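D-glyceraldehyde dehydrogenase (NADP(+)) (Thermoplasma acidophilum, PDB 5IZD) oxidises D-glyceraldehyde to (R)-glycerate with NADP(+) in the non-phosphorylated Entner-Doudoroff pathway, working as a homotetramer built as a dimer of dimers. Local coordinates at residues V94-E99 and Y274-Q279; K77-L82 and E100-I105; G348-L353 and Y361-T366; E88-P93 and P320-G325. All coordinates share one frame; numbering follows the deposited sequence.

Contact 1. Residues V94-E99 and Y274-Q279; sequences VKEAKE and YWNAGQ
Glu96, in the first turns of helix 94-112, faces Asn276 in the loop after helix 262-274, their CA atoms 7.5 Å apart. Trp275 is the first residue to leave helical backbone angles, and the loop turns through positive phi at Asn276, Ala277 and Gly278. Glu96 reaches over with an extended chain, its CG anti to the carbonyl carbon (chi1 -79°). The backbone N of Asn276 donates to Glu96 OE2 (3.1 Å, nearly straight at 173°) from above the carboxylate plane. Glu96 OE1 lies over one face of the Trp275 indole, while CG comes within 3.6 Å of Trp275 CD1. The indole edge is held by Glu99: Trp275 NE1 donates to Glu99 OE2 at 3.2 Å, the carboxylate turned 57° from the ring plane. An alanine at Glu96 would probably leave the Asn276 N-H without this acceptor and open a gap beside CD1 of the indole. Within the loop, Asn276 ND2 bonds Gln279 O, and Gln279 NE2 returns a bond to Asn276 O. Gln279 O accepts from Asn149, the transition-state stabiliser by similarity, so the loop lies against the active site. Trp271 of helix 262-274 meets the indole, while Thr486 of the second subunit packs on Glu96, Glu99 and Trp275.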
loop_
_atom_site.group_PDB
_atom_site.type_symbol
_atom_site.label_atom_id
_atom_site.label_comp_id
_atom_site.label_asym_id
_atom_site.label_seq_id
_atom_site.Cartn_x
_atom_site.Cartn_y
_atom_site.Cartn_z
ATOM N N VAL A 94 6.883 -38.707 12.244
ATOM C CA VAL A 94 7.735 -37.788 13.045
ATOM C C VAL A 94 8.188 -36.511 12.263
ATOM O O VAL A 94 8.070 -35.389 12.782
ATOM C CB VAL A 94 8.930 -38.531 13.742
ATOM C CG1 VAL A 94 9.913 -39.144 12.740
ATOM C CG2 VAL A 94 9.634 -37.636 14.778
ATOM N N LYS A 95 8.644 -36.665 11.019
ATOM C CA LYS A 95 9.072 -35.495 10.246
ATOM C C LYS A 95 7.905 -34.532 9.964
ATOM O O LYS A 95 8.106 -33.311 9.903
ATOM C CB LYS A 95 9.775 -35.941 8.944
ATOM C CG LYS A 95 11.152 -36.593 9.129
ATOM C CD LYS A 95 11.890 -36.843 7.808
ATOM N N GLU A 96 6.699 -35.072 9.752
ATOM C CA GLU A 96 5.492 -34.245 9.623
ATOM C C GLU A 96 5.124 -33.533 10.911
ATOM O O GLU A 96 4.705 -32.364 10.904
ATOM C CB GLU A 96 4.301 -35.040 9.110
ATOM C CG GLU A 96 4.315 -35.264 7.594
ATOM C CD GLU A 96 3.084 -36.040 7.085
ATOM O OE1 GLU A 96 1.956 -35.737 7.541
ATOM O OE2 GLU A 96 3.229 -36.966 6.233
ATOM N N ALA A 97 5.288 -34.223 12.023
ATOM C CA ALA A 97 5.022 -33.621 13.333
ATOM C C ALA A 97 6.040 -32.501 13.588
ATOM O O ALA A 97 5.652 -31.414 13.993
ATOM C CB ALA A 97 5.068 -34.671 14.471
ATOM N N LYS A 98 7.314 -32.739 13.328
ATOM C CA LYS A 98 8.339 -31.692 13.536
ATOM C C LYS A 98 8.145 -30.478 12.583
ATOM O O LYS A 98 8.254 -29.351 13.002
ATOM C CB LYS A 98 9.750 -32.276 13.415
ATOM C CG LYS A 98 10.062 -33.229 14.539
ATOM C CD LYS A 98 11.450 -33.831 14.458
ATOM C CE LYS A 98 11.701 -34.608 15.735
ATOM N NZ LYS A 98 13.063 -35.167 15.716
ATOM N N GLU A 99 7.800 -30.757 11.327
ATOM C CA GLU A 99 7.521 -29.720 10.350
ATOM C C GLU A 99 6.318 -28.854 10.775
ATOM O O GLU A 99 6.385 -27.637 10.704
ATOM C CB GLU A 99 7.368 -30.345 8.946
ATOM C CG GLU A 99 6.535 -29.586 7.976
ATOM C CD GLU A 99 6.583 -30.191 6.582
ATOM O OE1 GLU A 99 6.601 -29.372 5.630
ATOM O OE2 GLU A 99 6.556 -31.433 6.445
ATOM N N TYR A 274 0.523 -37.754 -0.649
ATOM C CA TYR A 274 0.677 -38.595 0.538
ATOM C C TYR A 274 1.025 -37.878 1.786
ATOM O O TYR A 274 0.908 -38.470 2.852
ATOM C CB TYR A 274 1.654 -39.777 0.294
ATOM C CG TYR A 274 1.257 -40.573 -0.886
ATOM C CD1 TYR A 274 -0.032 -41.109 -0.974
ATOM C CD2 TYR A 274 2.135 -40.782 -1.945
ATOM C CE1 TYR A 274 -0.423 -41.855 -2.077
ATOM C CE2 TYR A 274 1.767 -41.529 -3.031
ATOM C CZ TYR A 274 0.493 -42.052 -3.128
ATOM O OH TYR A 274 0.095 -42.797 -4.252
ATOM N N TRP A 275 1.421 -36.625 1.704
ATOM C CA TRP A 275 1.671 -35.837 2.903
ATOM C C TRP A 275 0.392 -35.791 3.689
ATOM O O TRP A 275 -0.675 -35.604 3.117
ATOM C CB TRP A 275 2.117 -34.467 2.529
ATOM C CG TRP A 275 2.601 -33.518 3.590
ATOM C CD1 TRP A 275 3.707 -33.657 4.417
ATOM C CD2 TRP A 275 2.051 -32.233 3.886
ATOM N NE1 TRP A 275 3.874 -32.519 5.178
ATOM C CE2 TRP A 275 2.888 -31.623 4.856
ATOM C CE3 TRP A 275 0.955 -31.514 3.398
ATOM C CZ2 TRP A 275 2.652 -30.341 5.343
ATOM C CZ3 TRP A 275 0.722 -30.198 3.893
ATOM C CH2 TRP A 275 1.563 -29.647 4.851
ATOM N N ASN A 276 0.512 -36.155 4.969
ATOM C CA ASN A 276 -0.632 -36.250 5.879
ATOM C C ASN A 276 -1.702 -37.198 5.347
ATOM O O ASN A 276 -2.895 -36.993 5.564
ATOM C CB ASN A 276 -1.239 -34.853 6.145
ATOM C CG ASN A 276 -1.942 -34.784 7.498
ATOM O OD1 ASN A 276 -1.635 -35.565 8.398
ATOM N ND2 ASN A 276 -2.923 -33.893 7.629
ATOM N N ALA A 277 -1.262 -38.261 4.663
ATOM C CA ALA A 277 -2.172 -39.230 4.056
ATOM C C ALA A 277 -3.264 -38.608 3.110
ATOM O O ALA A 277 -4.373 -39.159 3.000
ATOM C CB ALA A 277 -2.832 -40.068 5.135
ATOM N N GLY A 278 -2.947 -37.445 2.518
ATOM C CA GLY A 278 -3.811 -36.757 1.588
ATOM C C GLY A 278 -4.863 -35.919 2.274
ATOM O O GLY A 278 -5.769 -35.387 1.603
ATOM N N GLN A 279 -4.723 -35.755 3.593
ATOM C CA GLN A 279 -5.707 -35.029 4.441
ATOM C C GLN A 279 -5.256 -33.573 4.539
ATOM O O GLN A 279 -4.861 -33.061 5.574
ATOM C CB GLN A 279 -5.824 -35.710 5.802
ATOM C CG GLN A 279 -6.267 -37.178 5.702
ATOM C CD GLN A 279 -6.245 -37.926 7.067
ATOM O OE1 GLN A 279 -7.258 -38.471 7.509
ATOM N NE2 GLN A 279 -5.083 -37.926 7.711
#

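Contact 2. Residues K77-L82 and E100-I105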
loop_
_atom_site.group_PDB
_atom_site.type_symbol
_atom_site.label_atom_id
_atom_site.label_comp_id
_atom_site.label_asym_id
_atom_site.label_seq_id
_atom_site.Cartn_x
_atom_site.Cartn_y
_atom_site.Cartn_z
ATOM N N LYS A 77 11.091 -23.719 23.218
ATOM C CA LYS A 77 11.832 -24.357 24.297
ATOM C C LYS A 77 11.294 -25.771 24.606
ATOM O O LYS A 77 12.054 -26.671 24.901
ATOM C CB LYS A 77 11.760 -23.483 25.573
ATOM N N ASN A 78 9.982 -25.945 24.488
ATOM C CA ASN A 78 9.287 -27.173 24.876
ATOM C C ASN A 78 8.660 -27.904 23.708
ATOM O O ASN A 78 7.731 -28.689 23.911
ATOM C CB ASN A 78 8.189 -26.756 25.826
ATOM C CG ASN A 78 8.726 -26.168 27.095
ATOM O OD1 ASN A 78 9.123 -26.910 27.961
ATOM N ND2 ASN A 78 8.739 -24.832 27.213
ATOM N N ARG A 79 9.140 -27.602 22.501
ATOM C CA ARG A 79 8.606 -28.111 21.231
ATOM C C ARG A 79 8.352 -29.589 21.159
ATOM O O ARG A 79 7.357 -30.011 20.664
ATOM C CB ARG A 79 9.373 -27.620 20.010
ATOM C CG ARG A 79 10.824 -27.984 19.914
ATOM C CD ARG A 79 11.404 -27.539 18.591
ATOM N NE ARG A 79 10.763 -28.222 17.509
ATOM C CZ ARG A 79 10.677 -27.796 16.269
ATOM N NH1 ARG A 79 10.077 -28.545 15.386
ATOM N NH2 ARG A 79 11.190 -26.637 15.906
ATOM N N ALA A 80 9.282 -30.351 21.678
ATOM C CA ALA A 80 9.146 -31.796 21.770
ATOM C C ALA A 80 7.790 -32.271 22.319
ATOM O O ALA A 80 7.224 -33.221 21.791
ATOM C CB ALA A 80 10.273 -32.390 22.637
ATOM N N GLU A 81 7.273 -31.620 23.353
ATOM C CA GLU A 81 5.983 -32.009 23.925
ATOM C C GLU A 81 4.846 -31.864 22.879
ATOM O O GLU A 81 3.956 -32.715 22.739
ATOM C CB GLU A 81 5.676 -31.170 25.166
ATOM C CG GLU A 81 6.611 -31.412 26.359
ATOM C CD GLU A 81 6.280 -30.439 27.509
ATOM O OE1 GLU A 81 5.313 -29.634 27.366
ATOM O OE2 GLU A 81 6.989 -30.411 28.522
ATOM N N LEU A 82 4.921 -30.839 22.072
ATOM C CA LEU A 82 3.912 -30.641 21.060
ATOM C C LEU A 82 4.025 -31.624 19.894
ATOM O O LEU A 82 3.014 -32.105 19.410
ATOM C CB LEU A 82 3.965 -29.198 20.534
ATOM C CG LEU A 82 2.890 -28.936 19.495
ATOM C CD1 LEU A 82 1.489 -29.178 20.039
ATOM C CD2 LEU A 82 3.008 -27.497 19.030
ATOM N N GLU A 100 5.273 -29.465 11.299
ATOM C CA GLU A 100 4.137 -28.714 11.765
ATOM C C GLU A 100 4.483 -27.748 12.893
ATOM O O GLU A 100 4.017 -26.638 12.922
ATOM C CB GLU A 100 2.970 -29.602 12.132
ATOM C CG GLU A 100 1.769 -28.790 12.530
ATOM C CD GLU A 100 0.480 -29.547 12.560
ATOM O OE1 GLU A 100 0.442 -30.725 12.210
ATOM O OE2 GLU A 100 -0.500 -28.952 12.941
ATOM N N VAL A 101 5.324 -28.188 13.809
ATOM C CA VAL A 101 5.743 -27.364 14.914
ATOM C C VAL A 101 6.690 -26.246 14.433
ATOM O O VAL A 101 6.656 -25.154 14.911
ATOM C CB VAL A 101 6.302 -28.222 16.060
ATOM C CG1 VAL A 101 6.797 -27.352 17.176
ATOM C CG2 VAL A 101 5.214 -29.155 16.565
ATOM N N ASP A 102 7.509 -26.543 13.452
ATOM C CA ASP A 102 8.371 -25.569 12.847
ATOM C C ASP A 102 7.449 -24.423 12.372
ATOM O O ASP A 102 7.697 -23.283 12.596
ATOM C CB ASP A 102 9.047 -26.175 11.628
ATOM C CG ASP A 102 10.321 -26.928 11.950
ATOM O OD1 ASP A 102 10.759 -26.909 13.083
ATOM O OD2 ASP A 102 10.903 -27.515 11.049
ATOM N N GLY A 103 6.377 -24.801 11.709
ATOM C CA GLY A 103 5.400 -23.905 11.159
ATOM C C GLY A 103 4.639 -23.108 12.165
ATOM O O GLY A 103 4.265 -22.002 11.901
ATOM N N VAL A 104 4.409 -23.678 13.330
ATOM C CA VAL A 104 3.719 -22.981 14.376
ATOM C C VAL A 104 4.614 -21.813 14.792
ATOM O O VAL A 104 4.155 -20.737 14.970
ATOM C CB VAL A 104 3.409 -23.917 15.590
ATOM C CG1 VAL A 104 3.178 -23.148 16.860
ATOM C CG2 VAL A 104 2.217 -24.812 15.337
ATOM N N ILE A 105 5.888 -22.097 14.947
ATOM C CA ILE A 105 6.925 -21.163 15.398
ATOM C C ILE A 105 7.139 -20.099 14.328
ATOM O O ILE A 105 7.057 -18.921 14.657
ATOM C CB ILE A 105 8.263 -21.889 15.755
ATOM C CG1 ILE A 105 8.084 -22.755 17.025
ATOM C CG2 ILE A 105 9.432 -20.906 15.925
ATOM C CD1 ILE A 105 9.077 -23.906 17.144
#
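Arg79 grips Asp102 with NH1 and NH2, both 2.9 Å from the single oxygen OD1, in an end-on salt bridge. OD1 lies in the guanidinium plane, and the carboxylate stands almost perpendicular to that plane, at 82°. NH2 meets OD1 nearly along its C-O axis, whereas NH1 comes from above the carboxylate. Arg79 NH1 has a second acidic partner in Glu83, so one positive group serves two carboxylates, whose mutual repulsion it would probably offset. The Arg79 chain starts with CG between the backbone N and the carbonyl carbon (chi1 61°) and bends at chi3. Val101 CG1 lies over one guanidinium face, toward its rim, and also touches Arg79 CB at 3.8 Å; Ile105 CD1 approaches NH2. A methionine in place of Arg79 would probably leave Asp102 and Glu83 without their shared positive mate. Deeper in, Val101 CG2 packs on Leu82 CD2 at 3.7 Å, so the two methyls of Val101 serve different partners. Leu82 continues onto Trp183 of helix 178-190, and Ile105 onto helix 39-77. This is a helix-helix interface with an apolar inner side and a salt bridge along its more open margin, joining consecutive helices 79-90 and 94-112 of the aldehyde dehydrogenase fold.

Contact 3. Residues G348-L353 and Y361-T366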
loop_
_atom_site.group_PDB
_atom_site.type_symbol
_atom_site.label_atom_id
_atom_site.label_comp_id
_atom_site.label_asym_id
_atom_site.label_seq_id
_atom_site.Cartn_x
_atom_site.Cartn_y
_atom_site.Cartn_z
ATOM N N GLY A 348 -6.196 -49.627 -2.889
ATOM C CA GLY A 348 -7.657 -49.735 -2.885
ATOM C C GLY A 348 -8.246 -50.459 -1.688
ATOM O O GLY A 348 -9.380 -50.899 -1.747
ATOM N N SER A 349 -7.457 -50.605 -0.628
ATOM C CA SER A 349 -7.919 -51.286 0.595
ATOM C C SER A 349 -7.067 -50.857 1.771
ATOM O O SER A 349 -6.051 -50.167 1.620
ATOM C CB SER A 349 -7.892 -52.815 0.411
ATOM O OG SER A 349 -6.559 -53.284 0.491
ATOM N N GLN A 350 -7.499 -51.268 2.943
ATOM C CA GLN A 350 -6.693 -51.172 4.102
ATOM C C GLN A 350 -5.526 -52.137 3.908
ATOM O O GLN A 350 -5.671 -53.165 3.276
ATOM C CB GLN A 350 -7.481 -51.588 5.341
ATOM C CG GLN A 350 -8.681 -50.754 5.671
ATOM C CD GLN A 350 -9.415 -51.266 6.889
ATOM O OE1 GLN A 350 -10.558 -51.661 6.787
ATOM N NE2 GLN A 350 -8.752 -51.328 8.022
ATOM N N PRO A 351 -4.361 -51.781 4.462
ATOM C CA PRO A 351 -3.284 -52.729 4.548
ATOM C C PRO A 351 -3.587 -53.802 5.613
ATOM O O PRO A 351 -4.580 -53.723 6.335
ATOM C CB PRO A 351 -2.111 -51.856 4.981
ATOM C CG PRO A 351 -2.726 -50.826 5.834
ATOM C CD PRO A 351 -4.052 -50.546 5.204
ATOM N N SER A 352 -2.726 -54.810 5.657
ATOM C CA SER A 352 -2.737 -55.855 6.671
ATOM C C SER A 352 -1.545 -55.745 7.637
ATOM O O SER A 352 -0.447 -56.220 7.358
ATOM C CB SER A 352 -2.703 -57.207 5.956
ATOM O OG SER A 352 -2.802 -58.246 6.874
ATOM N N LEU A 353 -1.776 -55.150 8.788
ATOM C CA LEU A 353 -0.728 -54.889 9.773
ATOM C C LEU A 353 -1.036 -55.654 11.009
ATOM O O LEU A 353 -2.238 -55.850 11.302
ATOM C CB LEU A 353 -0.742 -53.405 10.123
ATOM C CG LEU A 353 -0.571 -52.482 8.954
ATOM C CD1 LEU A 353 -0.813 -51.033 9.349
ATOM C CD2 LEU A 353 0.831 -52.684 8.355
ATOM N N TYR A 361 -6.660 -46.820 11.664
ATOM C CA TYR A 361 -7.406 -46.411 10.438
ATOM C C TYR A 361 -6.522 -46.128 9.237
ATOM O O TYR A 361 -6.614 -45.084 8.591
ATOM C CB TYR A 361 -8.311 -45.208 10.728
ATOM C CG TYR A 361 -8.984 -45.284 12.096
ATOM C CD1 TYR A 361 -9.748 -46.367 12.472
ATOM C CD2 TYR A 361 -8.844 -44.249 12.988
ATOM C CE1 TYR A 361 -10.368 -46.422 13.722
ATOM C CE2 TYR A 361 -9.430 -44.297 14.246
ATOM C CZ TYR A 361 -10.192 -45.354 14.607
ATOM O OH TYR A 361 -10.732 -45.323 15.889
ATOM N N PHE A 362 -5.717 -47.113 8.891
ATOM C CA PHE A 362 -4.764 -47.025 7.801
ATOM C C PHE A 362 -5.461 -47.349 6.504
ATOM O O PHE A 362 -6.374 -48.155 6.459
ATOM C CB PHE A 362 -3.615 -48.004 8.035
ATOM C CG PHE A 362 -2.761 -47.648 9.211
ATOM C CD1 PHE A 362 -1.729 -46.713 9.081
ATOM C CD2 PHE A 362 -3.014 -48.196 10.476
ATOM C CE1 PHE A 362 -0.946 -46.362 10.163
ATOM C CE2 PHE A 362 -2.229 -47.814 11.564
ATOM C CZ PHE A 362 -1.175 -46.909 11.399
ATOM N N PHE A 363 -5.027 -46.700 5.417
ATOM C CA PHE A 363 -5.502 -47.029 4.081
ATOM C C PHE A 363 -4.304 -46.934 3.106
ATOM O O PHE A 363 -3.494 -46.028 3.210
ATOM C CB PHE A 363 -6.630 -46.077 3.656
ATOM C CG PHE A 363 -7.507 -46.633 2.590
ATOM C CD1 PHE A 363 -8.591 -47.444 2.925
ATOM C CD2 PHE A 363 -7.213 -46.450 1.271
ATOM C CE1 PHE A 363 -9.392 -48.017 1.968
ATOM C CE2 PHE A 363 -8.018 -47.022 0.283
ATOM C CZ PHE A 363 -9.109 -47.813 0.645
ATOM N N LEU A 364 -4.207 -47.866 2.170
ATOM C CA LEU A 364 -3.101 -47.875 1.226
ATOM C C LEU A 364 -3.161 -46.750 0.207
ATOM O O LEU A 364 -4.260 -46.344 -0.203
ATOM C CB LEU A 364 -3.067 -49.209 0.454
ATOM C CG LEU A 364 -2.739 -50.503 1.244
ATOM C CD1 LEU A 364 -3.007 -51.739 0.404
ATOM C CD2 LEU A 364 -1.261 -50.448 1.639
ATOM N N PRO A 365 -1.981 -46.263 -0.246
ATOM C CA PRO A 365 -1.947 -45.438 -1.449
ATOM C C PRO A 365 -2.721 -46.080 -2.615
ATOM O O PRO A 365 -2.528 -47.276 -2.928
ATOM C CB PRO A 365 -0.444 -45.380 -1.776
ATOM C CG PRO A 365 0.202 -45.459 -0.451
ATOM C CD PRO A 365 -0.616 -46.519 0.256
ATOM N N THR A 366 -3.640 -45.330 -3.198
ATOM C CA THR A 366 -4.577 -45.867 -4.157
ATOM C C THR A 366 -4.587 -44.986 -5.461
ATOM O O THR A 366 -4.843 -43.785 -5.388
ATOM C CB THR A 366 -5.976 -45.949 -3.563
ATOM O OG1 THR A 366 -5.965 -46.772 -2.378
ATOM C CG2 THR A 366 -6.954 -46.512 -4.597
#
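The Phe363 ring lies flat against the backbone of Ser349, whose carbonyl O stands 3.7 Å above the plane, over the ring centre. CZ, at the tip of that ring, also comes within 3.5 Å of Ser349 N. Phe363 CG is anti to the backbone N (chi1 -158°), which sets CG on the side from which the ring returns to residues 348-350 although its CB points away from them. The Phe362 ring is covered differently: Leu353 CD1 sits over one face, 4.0 Å from the ring centroid and shifted toward the rim, in a CH-pi contact. The Pro351 ring crosses Phe362 at about a right angle, its CG 3.7 Å from Phe362 CB. Residues 348-353 and 361-366 run roughly antiparallel, their end-to-end directions 148° apart, as the two arms of the loop linking strands 343-346 and 366-369, the antiparallel pair at the edge of a mixed seven-stranded sheet. The backbone bond from Leu364 N to Ser349 O (3.0 Å) ties the arms together. Leu364 folds over the same carbonyl, CB 3.3 Å from Ser349 O, and then sends CD2 on to Pro351 CB. Nearer the strands, Thr366 OG1 accepts from Gly348 N at 2.9 Å and donates its own hydrogen bond to Leu364 O, so that hydroxyl is itself held by its own arm. Gly348 has backbone angles at which a side chain would jam against the preceding carbonyl. Within residues 348-353, Ser349 OG donates to Gln350 O. Phe363 also packs on Leu327 and Thr330 of helix 324-339, whereas Phe362 touches Pro320 and Tyr357.

Contact 4. Residues E88-P93 and P320-G325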
loop_
_atom_site.group_PDB
_atom_site.type_symbol
_atom_site.label_atom_id
_atom_site.label_comp_id
_atom_site.label_asym_id
_atom_site.label_seq_id
_atom_site.Cartn_x
_atom_site.Cartn_y
_atom_site.Cartn_z
ATOM N N GLU A 88 0.736 -38.524 18.667
ATOM C CA GLU A 88 -0.239 -39.363 19.419
ATOM C C GLU A 88 -1.693 -39.135 18.914
ATOM O O GLU A 88 -2.423 -40.102 18.665
ATOM C CB GLU A 88 -0.168 -39.122 20.941
ATOM C CG GLU A 88 1.070 -39.646 21.684
ATOM N N GLU A 89 -2.108 -37.873 18.745
ATOM C CA GLU A 89 -3.486 -37.577 18.325
ATOM C C GLU A 89 -3.805 -37.838 16.873
ATOM O O GLU A 89 -4.938 -38.152 16.514
ATOM C CB GLU A 89 -3.879 -36.120 18.648
ATOM C CG GLU A 89 -4.007 -35.817 20.154
ATOM C CD GLU A 89 -4.751 -34.469 20.426
ATOM O OE1 GLU A 89 -5.590 -34.477 21.364
ATOM O OE2 GLU A 89 -4.535 -33.426 19.717
ATOM N N ASN A 90 -2.819 -37.636 16.028
ATOM C CA ASN A 90 -3.016 -37.692 14.575
ATOM C C ASN A 90 -2.298 -38.872 13.925
ATOM O O ASN A 90 -2.669 -39.258 12.849
ATOM C CB ASN A 90 -2.546 -36.394 13.926
ATOM C CG ASN A 90 -3.449 -35.202 14.243
ATOM O OD1 ASN A 90 -3.586 -34.788 15.412
ATOM N ND2 ASN A 90 -4.083 -34.648 13.216
ATOM N N GLY A 91 -1.287 -39.450 14.584
ATOM C CA GLY A 91 -0.506 -40.562 14.011
ATOM C C GLY A 91 0.418 -40.066 12.911
ATOM O O GLY A 91 0.903 -40.870 12.121
ATOM N N LYS A 92 0.688 -38.753 12.854
ATOM C CA LYS A 92 1.588 -38.195 11.818
ATOM C C LYS A 92 3.004 -38.755 11.891
ATOM O O LYS A 92 3.561 -38.910 12.999
ATOM C CB LYS A 92 1.740 -36.680 11.942
ATOM C CG LYS A 92 0.461 -35.901 11.761
ATOM C CD LYS A 92 0.673 -34.521 11.146
ATOM C CE LYS A 92 -0.654 -33.790 11.177
ATOM N NZ LYS A 92 -0.569 -32.531 10.450
ATOM N N PRO A 93 3.604 -39.052 10.725
ATOM C CA PRO A 93 5.035 -39.365 10.790
ATOM C C PRO A 93 5.869 -38.271 11.483
ATOM O O PRO A 93 5.544 -37.064 11.362
ATOM C CB PRO A 93 5.406 -39.484 9.322
ATOM C CG PRO A 93 4.172 -40.030 8.678
ATOM C CD PRO A 93 3.095 -39.239 9.355
ATOM N N PRO A 320 -2.005 -42.802 9.411
ATOM C CA PRO A 320 -3.377 -43.233 9.251
ATOM C C PRO A 320 -4.333 -42.089 8.983
ATOM O O PRO A 320 -4.002 -40.911 9.230
ATOM C CB PRO A 320 -3.690 -43.863 10.642
ATOM C CG PRO A 320 -2.883 -43.005 11.561
ATOM C CD PRO A 320 -1.597 -42.828 10.829
ATOM N N LEU A 321 -5.527 -42.442 8.516
ATOM C CA LEU A 321 -6.653 -41.491 8.546
ATOM C C LEU A 321 -7.065 -41.193 10.005
ATOM O O LEU A 321 -6.872 -42.028 10.890
ATOM C CB LEU A 321 -7.831 -42.023 7.749
ATOM C CG LEU A 321 -7.482 -42.477 6.317
ATOM C CD1 LEU A 321 -8.683 -43.143 5.658
ATOM C CD2 LEU A 321 -7.001 -41.318 5.547
ATOM N N ILE A 322 -7.634 -40.015 10.214
ATOM C CA ILE A 322 -7.967 -39.497 11.526
ATOM C C ILE A 322 -8.935 -40.314 12.364
ATOM O O ILE A 322 -8.788 -40.372 13.564
ATOM C CB ILE A 322 -8.437 -38.013 11.455
ATOM C CG1 ILE A 322 -8.480 -37.340 12.852
ATOM C CG2 ILE A 322 -9.733 -37.839 10.647
ATOM C CD1 ILE A 322 -7.119 -37.275 13.516
ATOM N N ASN A 323 -9.926 -40.934 11.752
ATOM C CA ASN A 323 -10.921 -41.663 12.535
ATOM C C ASN A 323 -11.620 -42.730 11.720
ATOM O O ASN A 323 -11.428 -42.825 10.506
ATOM C CB ASN A 323 -11.916 -40.706 13.229
ATOM C CG ASN A 323 -12.663 -39.804 12.251
ATOM O OD1 ASN A 323 -13.116 -40.248 11.202
ATOM N ND2 ASN A 323 -12.788 -38.545 12.593
ATOM N N LYS A 324 -12.409 -43.557 12.420
ATOM C CA LYS A 324 -13.159 -44.659 11.794
ATOM C C LYS A 324 -14.048 -44.152 10.666
ATOM O O LYS A 324 -14.099 -44.782 9.616
ATOM C CB LYS A 324 -14.001 -45.490 12.818
ATOM C CG LYS A 324 -14.092 -46.954 12.452
ATOM C CD LYS A 324 -14.870 -47.856 13.453
ATOM N N GLY A 325 -14.723 -43.021 10.867
ATOM C CA GLY A 325 -15.619 -42.517 9.823
ATOM C C GLY A 325 -14.880 -42.074 8.528
ATOM O O GLY A 325 -15.379 -42.268 7.444
HETATM O O HOH W 1 -4.505 -38.838 10.778
HETATM O O HOH W 2 -1.856 -39.655 10.280
#
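Ile322 and Asn90 lie side by side with side chains pointing the same way, Ile322 CD1 4.0 Å from Asn90 ND2. Ile322 CG1 is anti to the backbone N (chi1 -167°), and the chain brings CD1 against the end of helix 79-90, 3.8 Å from Glu89 O. The Asn90 amide finds its main polar partner elsewhere, ND2 donating to Trp148 O, so the isoleucine methyl packs beside a group already fixed. Next along the chain, the Pro320 ring fits against Gly91, CD 3.4 Å from Gly91 O and CG 4.0 Å from Asn90 O. Gly91 leaves the helix with positive phi, and a CB would collide with Pro320 CG, so the absent side chain lets the proline close in. Two waters bridge the backbones: each reaches both Asn90 O and Pro320 O, at 2.8 and 2.6 Å for water 1. Asn323 N-caps helix 324-339, its OD1 accepting from Ala326 N, while its ND2 binds Asp176. No direct hydrogen bond joins the segments; buried carbonyls are linked through water, and the remaining contacts set Ile322 and Pro320 carbons against backbone carbonyls and the Asn90 amide, which implies that solvent is part of this joint close to the cofactor pocket.

Contacts 1, 2 and 4 share the helical hairpin 79-90 and 94-112. Contact 2 lies along it, its centre 14 Å from that of contact 1, and Lys92 of contact 4 reaches Glu100 of contact 2 by a salt bridge, NZ to OE1 2.7 Å. Contacts 1 and 4, with centres 11 Å apart, meet where Gln279 OE1 probably accepts from Ile322 N. Contact 3 is more peripheral, yet Tyr361 O probably accepts from Leu321 N, joining it to contact 4. The NADP site lies beside contact 4, with the side chain of Ile322 about 6 Å from the cofactor; that of Asn276 in contact 1 is about 11 Å away but only about 4 Å from the side chain of Asn149.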